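PDB 6ZPX: MgGH51 from Meripilus giganteus, which probably hydrolyses terminal alpha-L-arabinofuranosyl residues from arabinose-containing polysaccharides, as a family GH51 alpha-L-arabinofuranosidase. Local coordinates for residues Pro14-Gly19 with Val474-Tyr479; Pro73-Leu78 with Ser250-Pro255. All coordinates share one frame; numbering follows the deposited sequence.

In the fold
Strand 11-12, near the N terminus, lies at the edge of the antiparallel sheet otherwise built from C-terminal strands. The chain then passes through 14-19 into strand 20-21, the first of the eight parallel barrel strands. Interaction 1 sets this entry loop against strand 474-479, the last of the eight, so that it closes a very long loop of chain and brings the first and last barrel strands together. Interaction 2 is nested inside that loop: 73-78, from the two-sheet antiparallel region, meets 250-255, which follows barrel strand 224-227, and ties that region to the barrel. The two contacts have centres about 38 Å apart, on opposite sides of the chain's centre.

Interaction 1: Pro14-Gly19 with Val474-Tyr479; sequences PSTLYG and VFAASY
Leu-17 lays its CD1 methyl across Val-474, 4.1 Å from CG1 of that valine, at the seam where a (beta/alpha)8 barrel closes on itself. The principle is that the first and last barrel strands must meet; here the turn leading into strand 20-21 does part of the joining to strand 474-479. CB of Leu-17 points away from the strand; CG lies anti to the backbone N (chi1 -177°), and the second torsion (chi2 53°) then swings CD1 back to the valine. The same CG sits over the centre of the Tyr-18 ring, 3.7 Å above its plane, so the leucine is packed between its neighbour and the strand.

Pro-14 opens a type I turn ending at Leu-17, and its ring rests on the strand's backbone, CG lying 3.6 Å from Val-474 O. Within the turn, Thr-16 OG1 hydrogen-bonds to Phe-475 O; the modelled length of 2.4 Å is very short and its exact value doubtful. That hydroxyl also lies at the edge of the Phe-475 ring, near its plane and 3.7 Å from CD2. CB of Tyr-18 points away from the strand, and its OH hydrogen-bonds to Glu-468 of helix 454-469. On the strand's other flank, Phe-475, Ala-476 and Ser-478 are bonded through their backbones to strand 424-432.

Further along, Gly-19 N donates to Ala-477 O over 3.2 Å in a fairly straight bond (161° at the hydrogen). Beyond it a water donates to Gly-19 O at 2.7 Å and accepts from Tyr-479 N at 3.0 Å.

Interaction 2: Pro73-Leu78 with Ser250-Pro255; sequences PVSNAL and SLLDRP
Ala-77 and Pro-255 bring the two backbones together, their CA atoms 4.4 Å apart, whereas Ser-75 and Leu-252 stand wider at 6.1 Å. Neither segment is a strand: 73-78 is an irregular loop, and 250-255 contains a short 3-10 turn at 251-253, entered through an ST turn in which Ser-250 OG accepts from Leu-252 N. The contact illustrates how two loops from different parts of the fold can meet by gathering small and apolar side chains around one backbone carbonyl.

That carbonyl is Leu-252 O. Ser-75 OG donates to it over 2.6 Å, at a C=O...O angle of 146° and tilted 20° from the carbonyl plane; the serine has two conformers, so the bond is doubtful beyond this one. The Ala-77 methyl adds apolar cover beside it, lying against the backbone with CB 3.5 Å from Asp-253 C. Leu-252 CD2 reaches Val-74 CG2 at 3.8 Å, the two side chains crossing at about a right angle. CG of Leu-78 stands anti to the carbonyl carbon, beside the backbone N, which carries its methyls across: CD1 approaches Leu-252 CD2 at 4.2 Å, and CD2 lies 3.8 Å from Arg-254 O. An alanine in place of Leu-78 removes both branches and would probably leave a gap between Leu-252, Arg-254 O and Met-194. Two waters complete the join, one donating to both Ala-77 O and Pro-255 O, the other linking Ala-77 N to Asp-253 OD1.

A bound NAG touches Pro-255, while the Arg-254 guanidinium hydrogen-bonds to Gly-249 O and forms a salt bridge with Glu-273 of helix 271-281. Val-74 and Leu-252 lie against Phe-117 of strand 112-119, and Leu-78, Leu-251 and Leu-252 all touch Met-194 of strand 189-198.

Interaction 1: Pro14-Gly19 with Val474-Tyr479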
ATOM      1  N   PRO A  14      -6.032  -6.108  21.396  1.00 19.59           N
ATOM      2  CA  PRO A  14      -4.710  -6.324  20.851  1.00 20.76           C
ATOM      3  C   PRO A  14      -4.170  -5.023  20.259  1.00 17.85           C
ATOM      4  O   PRO A  14      -4.891  -4.232  19.666  1.00 19.94           O
ATOM      5  CB  PRO A  14      -4.890  -7.347  19.715  1.00 21.55           C
ATOM      6  CG  PRO A  14      -6.336  -7.804  19.823  1.00 22.01           C
ATOM      7  CD  PRO A  14      -7.082  -6.840  20.716  1.00 19.21           C
ATOM      8  N   SER A  15      -2.855  -4.819  20.433  1.00 18.30           N
ATOM      9  CA  SER A  15      -2.169  -3.648  19.893  1.00 18.79           C
ATOM     10  C   SER A  15      -2.295  -3.635  18.369  1.00 18.61           C
ATOM     11  O   SER A  15      -2.224  -2.561  17.804  1.00 19.21           O
ATOM     12  CB  SER A  15      -0.713  -3.671  20.318  1.00 20.46           C
ATOM     13  OG  SER A  15      -0.030  -4.761  19.734  1.00 25.10           O
ATOM     14  N   THR A  16      -2.472  -4.800  17.745  1.00 18.87           N
ATOM     15  CA  THR A  16      -2.529  -4.929  16.272  1.00 16.20           C
ATOM     16  C   THR A  16      -3.941  -4.798  15.674  1.00 16.83           C
ATOM     17  O   THR A  16      -4.076  -5.055  14.445  1.00 17.09           O
ATOM     18  CB  THR A  16      -1.967  -6.294  15.846  1.00 18.14           C
ATOM     19  OG1 THR A  16      -2.635  -7.332  16.594  1.00 20.52           O
ATOM     20  CG2 THR A  16      -0.465  -6.322  16.083  1.00 19.52           C
ATOM     21  N   LEU A  17      -4.931  -4.382  16.417  1.00 15.18           N
ATOM     22  CA  LEU A  17      -6.294  -4.556  15.883  1.00 14.42           C
ATOM     23  C   LEU A  17      -6.467  -3.848  14.527  1.00 17.03           C
ATOM     24  O   LEU A  17      -7.269  -4.348  13.665  1.00 17.16           O
ATOM     25  CB  LEU A  17      -7.262  -4.070  16.937  1.00 14.06           C
ATOM     26  CG  LEU A  17      -8.761  -4.232  16.576  1.00 15.04           C
ATOM     27  CD1 LEU A  17      -9.121  -5.662  16.162  1.00 18.38           C
ATOM     28  CD2 LEU A  17      -9.646  -3.786  17.725  1.00 18.12           C
ATOM     29  N   TYR A  18      -5.985  -2.629  14.389  1.00 16.16           N
ATOM     30  CA  TYR A  18      -6.224  -1.805  13.173  1.00 16.48           C
ATOM     31  C   TYR A  18      -4.939  -1.543  12.413  1.00 16.34           C
ATOM     32  O   TYR A  18      -3.905  -1.114  12.996  1.00 17.71           O
ATOM     33  CB  TYR A  18      -6.898  -0.482  13.569  1.00 18.47           C
ATOM     34  CG  TYR A  18      -8.205  -0.637  14.312  1.00 17.89           C
ATOM     35  CD1 TYR A  18      -9.340  -1.070  13.672  1.00 17.50           C
ATOM     36  CD2 TYR A  18      -8.296  -0.349  15.664  1.00 19.32           C
ATOM     37  CE1 TYR A  18     -10.531  -1.270  14.345  1.00 18.65           C
ATOM     38  CE2 TYR A  18      -9.496  -0.508  16.363  1.00 15.79           C
ATOM     39  CZ  TYR A  18     -10.599  -0.954  15.702  1.00 16.52           C
ATOM     40  OH  TYR A  18     -11.774  -1.144  16.348  1.00 19.67           O
ATOM     41  N   GLY A  19      -4.951  -1.898  11.121  1.00 15.71           N
ATOM     42  CA  GLY A  19      -3.750  -1.656  10.317  1.00 16.12           C
ATOM     43  C   GLY A  19      -4.055  -1.606   8.836  1.00 15.53           C
ATOM     44  O   GLY A  19      -5.257  -1.493   8.468  1.00 15.80           O
ATOM     45  N   VAL A 474     -10.289 -11.662  17.411  1.00 16.18           N
ATOM     46  CA  VAL A 474      -9.865 -10.888  16.212  1.00 16.29           C
ATOM     47  C   VAL A 474      -8.632 -10.079  16.589  1.00 16.33           C
ATOM     48  O   VAL A 474      -8.708  -9.254  17.531  1.00 17.45           O
ATOM     49  CB  VAL A 474     -10.974 -10.016  15.683  1.00 15.01           C
ATOM     50  CG1 VAL A 474     -10.474  -9.159  14.526  1.00 16.07           C
ATOM     51  CG2 VAL A 474     -12.249 -10.758  15.346  1.00 16.84           C
ATOM     52  N   PHE A 475      -7.493 -10.362  16.011  1.00 15.12           N
ATOM     53  CA  PHE A 475      -6.242  -9.697  16.417  1.00 15.34           C
ATOM     54  C   PHE A 475      -5.874  -8.499  15.521  1.00 16.02           C
ATOM     55  O   PHE A 475      -4.869  -7.771  15.897  1.00 16.86           O
ATOM     56  CB  PHE A 475      -5.082 -10.651  16.597  1.00 17.78           C
ATOM     57  CG  PHE A 475      -4.427 -11.152  15.329  1.00 16.22           C
ATOM     58  CD1 PHE A 475      -4.979 -12.190  14.604  1.00 16.92           C
ATOM     59  CD2 PHE A 475      -3.192 -10.642  14.944  1.00 17.13           C
ATOM     60  CE1 PHE A 475      -4.345 -12.711  13.472  1.00 16.73           C
ATOM     61  CE2 PHE A 475      -2.600 -11.115  13.776  1.00 19.34           C
ATOM     62  CZ  PHE A 475      -3.133 -12.174  13.097  1.00 18.33           C
ATOM     63  N   ALA A 476      -6.456  -8.437  14.309  1.00 15.39           N
ATOM     64  CA  ALA A 476      -6.017  -7.527  13.220  1.00 15.77           C
ATOM     65  C   ALA A 476      -7.064  -7.428  12.147  1.00 15.59           C
ATOM     66  O   ALA A 476      -7.767  -8.409  11.867  1.00 15.62           O
ATOM     67  CB  ALA A 476      -4.670  -7.960  12.659  1.00 16.27           C
ATOM     68  N   ALA A 477      -7.161  -6.232  11.545  1.00 16.50           N
ATOM     69  CA  ALA A 477      -8.170  -5.971  10.522  1.00 16.34           C
ATOM     70  C   ALA A 477      -7.750  -4.823   9.626  1.00 14.33           C
ATOM     71  O   ALA A 477      -7.256  -3.825  10.155  1.00 15.77           O
ATOM     72  CB  ALA A 477      -9.473  -5.649  11.152  1.00 15.89           C
ATOM     73  N   SER A 478      -7.809  -5.030   8.320  1.00 14.39           N
ATOM     74  CA  SER A 478      -7.414  -4.016   7.321  1.00 14.09           C
ATOM     75  C   SER A 478      -8.428  -3.945   6.179  1.00 16.13           C
ATOM     76  O   SER A 478      -8.802  -4.989   5.587  1.00 16.51           O
ATOM     77  CB  SER A 478      -5.958  -4.264   6.910  1.00 15.27           C
ATOM     78  OG  SER A 478      -5.757  -5.661   6.576  1.00 15.17           O
ATOM     79  N   TYR A 479      -8.744  -2.717   5.793  1.00 15.31           N
ATOM     80  CA  TYR A 479      -9.556  -2.405   4.604  1.00 15.63           C
ATOM     81  C   TYR A 479      -8.726  -2.798   3.369  1.00 14.62           C
ATOM     82  O   TYR A 479      -7.430  -2.669   3.430  1.00 14.45           O
ATOM     83  CB  TYR A 479      -9.881  -0.919   4.546  1.00 15.17           C
ATOM     84  CG  TYR A 479     -10.805  -0.433   3.491  1.00 13.99           C
ATOM     85  CD1 TYR A 479     -10.344  -0.185   2.189  1.00 15.62           C
ATOM     86  CD2 TYR A 479     -12.157  -0.216   3.715  1.00 16.14           C
ATOM     87  CE1 TYR A 479     -11.172   0.269   1.195  1.00 15.33           C
ATOM     88  CE2 TYR A 479     -12.973   0.272   2.730  1.00 16.48           C
ATOM     89  CZ  TYR A 479     -12.513   0.465   1.453  1.00 16.60           C
ATOM     90  OH  TYR A 479     -13.329   0.945   0.453  1.00 17.73           O
TER
HETATM   91  O   HOH W   1      -7.297  -0.395   7.064  1.00 16.62           O

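Interaction 2: Pro73-Leu78 with Ser250-Pro255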
ATOM      1  N   PRO A  73      25.092  -4.750 -21.464  1.00 20.30           N
ATOM      2  CA  PRO A  73      24.061  -4.094 -20.649  1.00 20.23           C
ATOM      3  C   PRO A  73      24.645  -3.519 -19.365  1.00 17.47           C
ATOM      4  O   PRO A  73      25.804  -3.811 -18.972  1.00 19.17           O
ATOM      5  CB  PRO A  73      23.048  -5.212 -20.344  1.00 21.81           C
ATOM      6  CG  PRO A  73      23.924  -6.466 -20.323  1.00 22.25           C
ATOM      7  CD  PRO A  73      25.003  -6.222 -21.384  1.00 22.77           C
ATOM      8  N   VAL A  74      23.917  -2.587 -18.769  1.00 18.62           N
ATOM      9  CA  VAL A  74      24.374  -1.876 -17.546  1.00 17.91           C
ATOM     10  C   VAL A  74      24.549  -2.821 -16.357  1.00 17.20           C
ATOM     11  O   VAL A  74      25.479  -2.561 -15.545  1.00 19.31           O
ATOM     12  CB  VAL A  74      23.445  -0.714 -17.212  1.00 18.07           C
ATOM     13  CG1 VAL A  74      22.081  -1.201 -16.706  1.00 17.80           C
ATOM     14  CG2 VAL A  74      24.148   0.255 -16.276  1.00 21.00           C
ATOM     15  N   SER A  75      23.826  -3.922 -16.368  1.00 16.03           N
ATOM     16  CA  SER A  75      23.875  -4.957 -15.323  0.50 16.84           C
ATOM     17  C   SER A  75      23.244  -6.250 -15.848  1.00 17.43           C
ATOM     18  O   SER A  75      22.518  -6.191 -16.852  1.00 19.64           O
ATOM     19  CB  SER A  75      23.200  -4.443 -14.078  0.50 14.78           C
ATOM     20  OG  SER A  75      21.812  -4.168 -14.365  0.50 15.14           O
ATOM     21  N   ASN A  76      23.412  -7.341 -15.101  1.00 20.92           N
ATOM     22  CA  ASN A  76      22.763  -8.631 -15.396  1.00 19.31           C
ATOM     23  C   ASN A  76      21.256  -8.441 -15.274  1.00 20.13           C
ATOM     24  O   ASN A  76      20.520  -8.971 -16.079  1.00 23.13           O
ATOM     25  CB  ASN A  76      23.219  -9.707 -14.399  1.00 23.60           C
ATOM     26  N   ALA A  77      20.799  -7.659 -14.291  1.00 18.31           N
ATOM     27  CA  ALA A  77      19.359  -7.523 -14.034  1.00 18.59           C
ATOM     28  C   ALA A  77      18.654  -6.623 -15.039  1.00 15.82           C
ATOM     29  O   ALA A  77      17.352  -6.733 -15.128  1.00 16.88           O
ATOM     30  CB  ALA A  77      19.171  -6.981 -12.619  1.00 17.53           C
ATOM     31  N   LEU A  78      19.390  -5.737 -15.730  1.00 17.19           N
ATOM     32  CA  LEU A  78      18.794  -4.717 -16.622  1.00 17.82           C
ATOM     33  C   LEU A  78      19.352  -4.899 -18.040  1.00 16.68           C
ATOM     34  O   LEU A  78      20.253  -4.181 -18.456  1.00 17.09           O
ATOM     35  CB  LEU A  78      19.060  -3.315 -16.070  1.00 16.85           C
ATOM     36  CG  LEU A  78      18.444  -3.034 -14.704  1.00 15.39           C
ATOM     37  CD1 LEU A  78      18.829  -1.630 -14.283  1.00 18.08           C
ATOM     38  CD2 LEU A  78      16.886  -3.193 -14.789  1.00 15.32           C
ATOM     39  N   SER A 250      21.307  -2.820  -4.720  1.00 18.05           N
ATOM     40  CA  SER A 250      21.358  -1.735  -5.719  1.00 17.59           C
ATOM     41  C   SER A 250      20.154  -1.791  -6.672  1.00 16.48           C
ATOM     42  O   SER A 250      19.781  -2.888  -7.109  1.00 17.29           O
ATOM     43  CB  SER A 250      22.629  -1.870  -6.518  1.00 24.35           C
ATOM     44  OG  SER A 250      22.672  -0.902  -7.532  1.00 27.16           O
ATOM     45  N   LEU A 251      19.690  -0.652  -7.142  1.00 16.41           N
ATOM     46  CA  LEU A 251      18.586  -0.677  -8.150  1.00 17.66           C
ATOM     47  C   LEU A 251      19.089  -1.345  -9.472  1.00 18.05           C
ATOM     48  O   LEU A 251      18.279  -1.936 -10.219  1.00 17.52           O
ATOM     49  CB  LEU A 251      18.103   0.738  -8.421  1.00 17.96           C
ATOM     50  CG  LEU A 251      17.434   1.427  -7.231  1.00 19.75           C
ATOM     51  CD1 LEU A 251      16.936   2.799  -7.647  1.00 21.16           C
ATOM     52  CD2 LEU A 251      16.292   0.586  -6.665  1.00 19.33           C
ATOM     53  N   LEU A 252      20.400  -1.258  -9.737  1.00 17.47           N
ATOM     54  CA  LEU A 252      21.014  -1.889 -10.931  1.00 16.29           C
ATOM     55  C   LEU A 252      20.764  -3.386 -10.881  1.00 17.00           C
ATOM     56  O   LEU A 252      20.742  -3.982 -11.973  1.00 21.07           O
ATOM     57  CB  LEU A 252      22.542  -1.652 -10.952  1.00 18.88           C
ATOM     58  CG  LEU A 252      22.936  -0.268 -11.472  1.00 21.33           C
ATOM     59  CD1 LEU A 252      24.446  -0.036 -11.383  1.00 22.02           C
ATOM     60  CD2 LEU A 252      22.472  -0.025 -12.895  1.00 22.87           C
ATOM     61  N   ASP A 253      20.589  -3.973  -9.683  1.00 17.70           N
ATOM     62  CA  ASP A 253      20.556  -5.441  -9.497  1.00 18.79           C
ATOM     63  C   ASP A 253      19.125  -5.945  -9.305  1.00 17.26           C
ATOM     64  O   ASP A 253      18.945  -7.109  -8.976  1.00 19.36           O
ATOM     65  CB  ASP A 253      21.542  -5.865  -8.437  1.00 21.41           C
ATOM     66  CG  ASP A 253      22.964  -5.487  -8.793  1.00 24.40           C
ATOM     67  OD1 ASP A 253      23.308  -5.355  -9.971  1.00 27.88           O
ATOM     68  OD2 ASP A 253      23.704  -5.308  -7.872  1.00 31.44           O
ATOM     69  N   ARG A 254      18.113  -5.118  -9.517  1.00 16.07           N
ATOM     70  CA  ARG A 254      16.683  -5.504  -9.346  1.00 16.00           C
ATOM     71  C   ARG A 254      16.009  -5.664 -10.698  1.00 15.39           C
ATOM     72  O   ARG A 254      15.811  -4.710 -11.440  1.00 14.93           O
ATOM     73  CB  ARG A 254      15.952  -4.485  -8.469  1.00 14.55           C
ATOM     74  CG  ARG A 254      16.535  -4.273  -7.074  1.00 15.74           C
ATOM     75  CD  ARG A 254      15.661  -3.362  -6.266  1.00 16.40           C
ATOM     76  NE  ARG A 254      16.355  -2.943  -5.064  1.00 16.38           N
ATOM     77  CZ  ARG A 254      15.792  -2.188  -4.144  1.00 14.39           C
ATOM     78  NH1 ARG A 254      14.489  -1.946  -4.144  1.00 13.87           N
ATOM     79  NH2 ARG A 254      16.497  -1.774  -3.155  1.00 14.75           N
ATOM     80  N   PRO A 255      15.712  -6.902 -11.127  1.00 16.14           N
ATOM     81  CA  PRO A 255      15.244  -7.102 -12.519  1.00 14.99           C
ATOM     82  C   PRO A 255      13.795  -6.703 -12.793  1.00 14.21           C
ATOM     83  O   PRO A 255      13.443  -6.507 -13.943  1.00 16.60           O
ATOM     84  CB  PRO A 255      15.331  -8.629 -12.681  1.00 15.88           C
ATOM     85  CG  PRO A 255      15.204  -9.167 -11.269  1.00 17.56           C
ATOM     86  CD  PRO A 255      16.013  -8.185 -10.427  1.00 15.44           C
TER
HETATM   87  O   HOH W   2      15.073  -7.117 -16.030  1.00 18.90           O
HETATM   88  O   HOH W   3      22.557  -7.286 -11.885  1.00 23.85           O